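Local structure of BT_4661 (Bacteroides thetaiotaomicron, 4AK2) at residues Y9-N14 and P20-A25; N14-T19 and A25-I30; G34-V39 and F113-I118. The protein binds heparin and heparan sulphate as a SusE-like surface glycan-binding protein, this chain being its ligand-binding domain, probably holding the polysaccharide at the cell surface for uptake. All coordinates share one frame; numbering follows the deposited sequence.

Contact 1: residues Y9-N14 and P20-A25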
# COMPACT_ATOMS: atom_id res chain seq x y z
N TYR A 9 0.42 19.59 6.55
CA TYR A 9 0.39 18.65 5.41
C TYR A 9 1.17 19.20 4.21
O TYR A 9 1.33 20.43 4.07
CB TYR A 9 -1.06 18.23 4.98
CG TYR A 9 -1.79 19.33 4.25
CD1 TYR A 9 -1.65 19.50 2.87
CD2 TYR A 9 -2.63 20.23 4.94
CE1 TYR A 9 -2.30 20.52 2.19
CE2 TYR A 9 -3.28 21.26 4.27
CZ TYR A 9 -3.14 21.40 2.91
OH TYR A 9 -3.79 22.40 2.26
N PHE A 10 1.55 18.28 3.31
CA PHE A 10 1.86 18.59 1.93
C PHE A 10 1.15 17.55 1.09
O PHE A 10 0.60 16.56 1.66
CB PHE A 10 3.40 18.54 1.68
CG PHE A 10 4.04 17.29 2.16
CD1 PHE A 10 4.08 16.15 1.36
CD2 PHE A 10 4.61 17.25 3.43
CE1 PHE A 10 4.69 14.97 1.82
CE2 PHE A 10 5.22 16.08 3.91
CZ PHE A 10 5.25 14.95 3.10
N ARG A 11 1.14 17.73 -0.23
CA ARG A 11 0.60 16.69 -1.11
C ARG A 11 1.47 16.63 -2.35
O ARG A 11 1.86 17.68 -2.87
CB ARG A 11 -0.87 16.95 -1.55
CG ARG A 11 -1.81 17.24 -0.42
CD ARG A 11 -3.27 17.35 -0.88
NE ARG A 11 -4.13 17.63 0.27
CZ ARG A 11 -4.79 18.77 0.47
NH1 ARG A 11 -4.77 19.74 -0.44
NH2 ARG A 11 -5.49 18.95 1.58
N TYR A 12 1.63 15.41 -2.86
CA TYR A 12 2.16 15.15 -4.17
C TYR A 12 1.04 14.81 -5.18
O TYR A 12 1.25 14.94 -6.39
CB TYR A 12 3.11 13.97 -4.13
CG TYR A 12 4.49 14.30 -3.57
CD1 TYR A 12 4.68 14.40 -2.19
CD2 TYR A 12 5.60 14.53 -4.41
CE1 TYR A 12 5.92 14.68 -1.65
CE2 TYR A 12 6.87 14.78 -3.86
CZ TYR A 12 7.02 14.90 -2.49
OH TYR A 12 8.25 15.16 -1.93
N GLY A 13 -0.15 14.38 -4.70
CA GLY A 13 -1.19 13.94 -5.64
C GLY A 13 -0.90 12.60 -6.28
O GLY A 13 -0.35 11.70 -5.65
N ASN A 14 -1.34 12.40 -7.50
CA ASN A 14 -1.24 11.11 -8.16
C ASN A 14 -1.20 11.35 -9.65
O ASN A 14 -1.62 12.43 -10.11
CB ASN A 14 -2.42 10.22 -7.76
CG ASN A 14 -3.75 10.70 -8.31
OD1 ASN A 14 -4.10 10.45 -9.47
ND2 ASN A 14 -4.50 11.40 -7.45
N PRO A 20 -10.74 14.70 -6.10
CA PRO A 20 -9.66 15.64 -5.79
C PRO A 20 -8.53 14.85 -5.11
O PRO A 20 -8.76 13.78 -4.52
CB PRO A 20 -10.29 16.61 -4.80
CG PRO A 20 -11.33 15.78 -4.12
CD PRO A 20 -11.90 14.85 -5.18
N ILE A 21 -7.31 15.39 -5.20
CA ILE A 21 -6.16 14.58 -4.75
C ILE A 21 -6.16 14.24 -3.28
O ILE A 21 -5.63 13.21 -2.88
CB ILE A 21 -4.84 15.17 -5.19
CG1 ILE A 21 -4.56 16.55 -4.56
CG2 ILE A 21 -4.73 15.15 -6.69
CD1 ILE A 21 -3.10 16.98 -4.69
N GLU A 22 -6.80 15.06 -2.45
CA GLU A 22 -6.86 14.82 -1.02
C GLU A 22 -7.77 13.64 -0.65
O GLU A 22 -7.74 13.18 0.49
CB GLU A 22 -7.29 16.08 -0.25
CG GLU A 22 -8.73 16.54 -0.47
CD GLU A 22 -8.89 17.51 -1.63
OE1 GLU A 22 -8.01 17.55 -2.53
OE2 GLU A 22 -9.90 18.27 -1.63
N ASN A 23 -8.55 13.13 -1.61
CA ASN A 23 -9.37 11.96 -1.35
C ASN A 23 -8.64 10.64 -1.60
O ASN A 23 -9.24 9.56 -1.47
CB ASN A 23 -10.67 11.99 -2.18
CG ASN A 23 -11.67 13.01 -1.67
OD1 ASN A 23 -11.40 13.70 -0.69
ND2 ASN A 23 -12.85 13.05 -2.28
N TYR A 24 -7.34 10.73 -1.96
CA TYR A 24 -6.52 9.55 -2.32
C TYR A 24 -5.16 9.68 -1.69
O TYR A 24 -4.71 10.79 -1.42
CB TYR A 24 -6.39 9.44 -3.84
CG TYR A 24 -7.75 9.23 -4.49
CD1 TYR A 24 -8.26 7.94 -4.61
CD2 TYR A 24 -8.50 10.32 -4.98
CE1 TYR A 24 -9.50 7.71 -5.16
CE2 TYR A 24 -9.77 10.10 -5.56
CZ TYR A 24 -10.25 8.79 -5.65
OH TYR A 24 -11.46 8.58 -6.24
N ALA A 25 -4.47 8.54 -1.50
CA ALA A 25 -3.06 8.61 -1.14
C ALA A 25 -2.27 9.27 -2.26
O ALA A 25 -2.71 9.32 -3.43
CB ALA A 25 -2.53 7.17 -0.90
O HOH W 1 -3.75 11.78 -4.63
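Arg11 crosses Ile21 and Glu22 obliquely, its aliphatic part meeting the isoleucine and its polar end the glutamate. CB starts against the end of the isoleucine, 3.9 Å from Ile21 CD1. CG stands anti to the carbonyl carbon (chi1 -52°), and from there the chain runs extended, bringing CD to 3.8 Å from Ile21 CD1. NE then passes on to the next residue, 3.6 Å from Glu22 CB. At the tip the guanidinium is sandwiched: one face lies against the face of the Tyr9 ring, with Tyr9 CE1 over the guanidinium centre and Arg11 NH2 above the ring near its rim, and Glu22 CB lies over the opposite face. An arginine suits this place because its methylenes can pack on an aliphatic neighbour while its flat end slots between two others. The Glu22 carboxylate adds charge attraction alone: OE1 is 4.4 Å from Arg11 NH1 and well out of the guanidinium plane. Ile21 opens a short 3-10 turn, 21-23, in the connection between strands 10-11 and 27-30, and both its branches press on the 9-14 segment. CD1 reaches Gly13 CA at 3.7 Å, where no CB stands in its way; glycine also takes the positive phi (74°) of this position easily. CG2 touches Gly13 CA and Asn14 ND2. Beside this apolar patch a water joins the two segments, accepting from Asn14 ND2 at 2.9 Å, with the carbonyl oxygens of Ile21 and Ala25 also at 2.9 Å, competing with others for its two protons. The Asn14 amide is held in turn by Leu16 of its own loop.

Contact 2: residues N14-T19 and A25-I30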
# COMPACT_ATOMS: atom_id res chain seq x y z
N ASN A 14 -1.34 12.40 -7.50
CA ASN A 14 -1.24 11.11 -8.16
C ASN A 14 -1.20 11.35 -9.65
O ASN A 14 -1.62 12.43 -10.11
CB ASN A 14 -2.42 10.22 -7.76
CG ASN A 14 -3.75 10.70 -8.31
OD1 ASN A 14 -4.10 10.45 -9.47
ND2 ASN A 14 -4.50 11.40 -7.45
N ASN A 15 -0.68 10.38 -10.39
CA ASN A 15 -0.67 10.47 -11.85
C ASN A 15 -1.70 9.49 -12.46
O ASN A 15 -1.49 9.03 -13.58
CB ASN A 15 0.74 10.22 -12.41
CG ASN A 15 1.19 8.79 -12.23
OD1 ASN A 15 0.57 8.00 -11.52
ND2 ASN A 15 2.30 8.45 -12.89
N LEU A 16 -2.78 9.20 -11.72
CA LEU A 16 -3.82 8.24 -12.09
C LEU A 16 -5.09 8.93 -12.57
O LEU A 16 -6.02 8.24 -12.95
CB LEU A 16 -4.16 7.29 -10.91
CG LEU A 16 -3.01 6.54 -10.19
CD1 LEU A 16 -3.55 5.61 -9.11
CD2 LEU A 16 -2.23 5.74 -11.19
N GLY A 17 -5.12 10.27 -12.55
CA GLY A 17 -6.33 11.03 -12.95
C GLY A 17 -7.42 11.05 -11.89
O GLY A 17 -8.58 11.39 -12.18
N LEU A 18 -7.05 10.69 -10.66
CA LEU A 18 -7.98 10.65 -9.55
C LEU A 18 -8.10 12.01 -8.85
O LEU A 18 -7.05 12.62 -8.50
CB LEU A 18 -7.58 9.56 -8.54
CG LEU A 18 -7.61 8.14 -9.12
CD1 LEU A 18 -6.98 7.17 -8.15
CD2 LEU A 18 -9.08 7.77 -9.37
N THR A 19 -9.34 12.48 -8.63
CA THR A 19 -9.54 13.79 -8.04
C THR A 19 -10.70 13.75 -7.07
O THR A 19 -11.56 12.87 -7.18
CB THR A 19 -9.88 14.86 -9.10
OG1 THR A 19 -11.06 14.46 -9.80
CG2 THR A 19 -8.71 15.07 -10.06
N ALA A 25 -4.47 8.54 -1.50
CA ALA A 25 -3.06 8.61 -1.14
C ALA A 25 -2.27 9.27 -2.26
O ALA A 25 -2.71 9.32 -3.43
CB ALA A 25 -2.53 7.17 -0.90
N ASP A 26 -1.07 9.75 -1.89
CA ASP A 26 -0.10 10.18 -2.89
C ASP A 26 0.50 8.94 -3.54
O ASP A 26 1.12 8.10 -2.84
CB ASP A 26 0.98 11.06 -2.26
CG ASP A 26 0.49 12.45 -1.90
OD1 ASP A 26 -0.62 12.84 -2.35
OD2 ASP A 26 1.23 13.15 -1.18
N GLN A 27 0.27 8.76 -4.83
CA GLN A 27 0.57 7.48 -5.48
C GLN A 27 0.79 7.64 -6.96
O GLN A 27 0.10 8.40 -7.62
CB GLN A 27 -0.56 6.48 -5.17
CG GLN A 27 -1.89 6.79 -5.88
CD GLN A 27 -3.03 6.04 -5.23
OE1 GLN A 27 -3.26 4.88 -5.49
NE2 GLN A 27 -3.80 6.76 -4.38
N PHE A 28 1.83 6.96 -7.47
CA PHE A 28 2.29 7.11 -8.83
C PHE A 28 2.54 5.78 -9.49
O PHE A 28 3.22 4.94 -8.92
CB PHE A 28 3.58 7.97 -8.87
CG PHE A 28 3.30 9.34 -8.34
CD1 PHE A 28 3.36 9.62 -6.98
CD2 PHE A 28 2.86 10.35 -9.20
CE1 PHE A 28 2.98 10.87 -6.49
CE2 PHE A 28 2.48 11.60 -8.70
CZ PHE A 28 2.52 11.85 -7.37
N ARG A 29 1.96 5.60 -10.66
CA ARG A 29 2.15 4.39 -11.43
C ARG A 29 3.18 4.65 -12.52
O ARG A 29 3.15 5.68 -13.21
CB ARG A 29 0.81 3.94 -12.07
CG ARG A 29 1.00 2.76 -13.03
CD ARG A 29 -0.34 2.10 -13.36
NE ARG A 29 -0.84 1.33 -12.23
CZ ARG A 29 -2.09 1.35 -11.74
NH1 ARG A 29 -3.07 2.16 -12.25
NH2 ARG A 29 -2.36 0.56 -10.72
N ILE A 30 4.07 3.69 -12.69
CA ILE A 30 4.93 3.61 -13.87
C ILE A 30 4.23 2.64 -14.81
O ILE A 30 4.02 1.47 -14.45
CB ILE A 30 6.36 3.14 -13.52
CG1 ILE A 30 6.98 4.08 -12.47
CG2 ILE A 30 7.19 3.06 -14.79
CD1 ILE A 30 6.78 3.70 -11.03
O HOH W 1 -3.75 11.78 -4.63
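Asn15 sets its side-chain amide beside the edge strand 27-30 and pairs with Arg29 much as a neighbouring strand would. Its OD1 accepts from Arg29 N at 2.9 Å in a nearly straight bond (165°), and its ND2 donates to Arg29 O, also at 2.9 Å. Two bonds fix the rotation of the amide; asparagine suits the place because its short side chain carries donor and acceptor side by side. With CG between the backbone N and the carbonyl carbon (chi1 69°), the amide swings toward strand 27-30, its plane 58° from the Phe28 ring that it crosses. That ring receives Asn14 CA over its face, a CH-pi contact 4.2 Å from the centroid. The backbones of Asn14 and Gln27 form a single beta bridge, and Asn14 CA makes a CA-H...O contact with Gln27 O, 3.1 Å. Asn14 OD1 takes the N-H groups of Leu16 and Leu18 on lone pairs, the first closing an Asx turn. Leu16 stands at about a right angle to both Gln27 and Arg29: CD1 rests on the Gln27 side chain, and CD2 comes 3.6 Å from Arg29 CB. Gln27 NE2 bonds to Ala25 O, and its OE1 accepts from Val131 N. The Arg29 guanidinium turns to His114, Tyr127 and Thr128. Asn14 to Leu16 lie beside strand 27-30; on its other side the parallel strand 105-115 follows, Phe28 packing on Val111 and Phe113.

Contact 3: residues G34-V39 and F113-I118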
# COMPACT_ATOMS: atom_id res chain seq x y z
N GLY A 34 7.17 0.90 -19.22
CA GLY A 34 7.90 2.14 -18.96
C GLY A 34 9.14 2.04 -18.12
O GLY A 34 9.65 0.96 -17.86
N LYS A 35 9.63 3.20 -17.72
CA LYS A 35 10.89 3.34 -17.02
C LYS A 35 10.66 4.11 -15.72
O LYS A 35 9.96 5.13 -15.69
CB LYS A 35 11.93 4.06 -17.88
CG LYS A 35 12.30 3.32 -19.18
N LEU A 36 11.30 3.63 -14.65
CA LEU A 36 11.21 4.32 -13.35
C LEU A 36 11.68 5.78 -13.39
O LEU A 36 11.14 6.63 -12.67
CB LEU A 36 11.97 3.61 -12.25
CG LEU A 36 11.47 2.26 -11.82
CD1 LEU A 36 12.45 1.66 -10.83
CD2 LEU A 36 10.12 2.43 -11.18
N ASN A 37 12.70 6.07 -14.20
CA ASN A 37 13.22 7.43 -14.31
C ASN A 37 12.27 8.42 -15.00
O ASN A 37 12.58 9.61 -15.07
CB ASN A 37 14.64 7.44 -14.88
CG ASN A 37 14.68 7.13 -16.37
OD1 ASN A 37 13.65 6.91 -17.02
ND2 ASN A 37 15.89 7.14 -16.93
N SER A 38 11.11 7.94 -15.48
CA SER A 38 10.13 8.86 -16.07
C SER A 38 9.15 9.43 -15.07
O SER A 38 8.39 10.33 -15.40
CB SER A 38 9.34 8.21 -17.20
OG SER A 38 8.50 7.21 -16.68
N VAL A 39 9.14 8.91 -13.84
CA VAL A 39 8.14 9.34 -12.86
C VAL A 39 8.90 9.87 -11.66
O VAL A 39 9.38 9.09 -10.83
CB VAL A 39 7.21 8.16 -12.47
CG1 VAL A 39 6.23 8.56 -11.38
CG2 VAL A 39 6.42 7.68 -13.68
N PHE A 113 4.27 3.90 -4.91
CA PHE A 113 4.60 3.67 -6.32
C PHE A 113 4.16 2.31 -6.77
O PHE A 113 4.24 1.36 -6.01
CB PHE A 113 6.12 3.82 -6.56
CG PHE A 113 6.61 5.19 -6.32
CD1 PHE A 113 6.96 5.60 -5.02
CD2 PHE A 113 6.73 6.10 -7.36
CE1 PHE A 113 7.38 6.93 -4.76
CE2 PHE A 113 7.15 7.43 -7.13
CZ PHE A 113 7.50 7.84 -5.83
N HIS A 114 3.68 2.22 -8.01
CA HIS A 114 3.36 0.93 -8.63
C HIS A 114 4.01 0.84 -9.96
O HIS A 114 3.79 1.70 -10.83
CB HIS A 114 1.83 0.78 -8.83
CG HIS A 114 1.46 -0.53 -9.53
ND1 HIS A 114 0.70 -0.59 -10.65
CD2 HIS A 114 1.82 -1.84 -9.23
CE1 HIS A 114 0.54 -1.88 -11.02
NE2 HIS A 114 1.25 -2.65 -10.17
N PHE A 115 4.83 -0.18 -10.17
CA PHE A 115 5.48 -0.43 -11.47
C PHE A 115 4.60 -1.48 -12.14
O PHE A 115 4.68 -2.67 -11.81
CB PHE A 115 6.93 -0.85 -11.30
CG PHE A 115 7.78 -0.77 -12.55
CD1 PHE A 115 7.26 -0.53 -13.84
CD2 PHE A 115 9.16 -0.93 -12.41
CE1 PHE A 115 8.10 -0.44 -14.96
CE2 PHE A 115 10.00 -0.86 -13.51
CZ PHE A 115 9.47 -0.61 -14.78
N SER A 116 3.76 -1.06 -13.08
CA SER A 116 2.84 -1.99 -13.72
C SER A 116 3.54 -2.85 -14.77
O SER A 116 4.66 -2.55 -15.18
CB SER A 116 1.67 -1.24 -14.35
OG SER A 116 0.66 -2.18 -14.62
N MET A 117 2.87 -3.93 -15.22
CA MET A 117 3.41 -4.79 -16.26
C MET A 117 2.30 -5.65 -16.84
O MET A 117 1.24 -5.82 -16.23
CB MET A 117 4.50 -5.70 -15.70
CG MET A 117 4.00 -6.84 -14.83
SD MET A 117 5.33 -7.85 -14.16
CE MET A 117 6.04 -8.54 -15.65
N ILE A 118 2.57 -6.19 -18.03
CA ILE A 118 1.80 -7.31 -18.55
C ILE A 118 2.52 -8.58 -18.08
O ILE A 118 3.69 -8.82 -18.44
CB ILE A 118 1.67 -7.24 -20.09
CG1 ILE A 118 1.03 -5.91 -20.49
CG2 ILE A 118 0.88 -8.43 -20.61
CD1 ILE A 118 0.84 -5.68 -21.99
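The Phe115 ring meets the 34-39 turn in two ways: the carbonyl oxygen of Gly34 comes up to its edge, near the ring plane and 3.5 Å from CZ, and Leu36 approaches obliquely from the side of CD2 and CE2. An oxygen at the rim suits an aromatic ring, whose C-H edge carries slight positive charge. Leu36 crosses Phe115 at about a right angle, with CD2 3.7 Å from Phe115 CD2 and CG 3.8 Å from Phe115 CE2. The phenylalanine reaches the turn because its CG is anti to the backbone N (chi1 -164°). The second ring, Phe113, has Val39 CG1 at its edge, a looser touch at 4.5 Å from CE2. The turn is braced from within: Lys35 O accepts from both Ser38 N and Ser38 OG, the hydroxyl at 2.7 Å in the carbonyl plane, a compact arrangement that a serine's short side chain allows. The Phe115 side chain is about 10 Å from the bound sulphated sugars, near them but not touching. Leu36 and Val39 set the 34-39 turn against the side chains of strands 27-30 and 105-115, both touching Ile30, with Leu84 closing in on Leu36 and Phe113 and strand 79-82 packing on Phe113.

In the fold
Contacts 1 and 2 adjoin, their segments alternating along the chain; they share Asn14, Ala25 and one water, and Asp26 of contact 2 receives the N-H groups of Tyr12 and Gly13 of contact 1. Both are partly buried and belong to the connection between strands 10-11 and 27-30, yet contact 1 relies on aliphatic packing, a sandwiched guanidinium and water, whereas contact 2 uses direct side-chain-to-backbone bonds at a sheet edge. Contact 3, a surface contact, is mainly apolar, with one carbonyl oxygen at a ring edge. It joins contact 2 through Ile30, which bonds to the main chain of strand 105-115 and packs on Leu36, but stays about 7 Å from contact 1 at the nearest atoms.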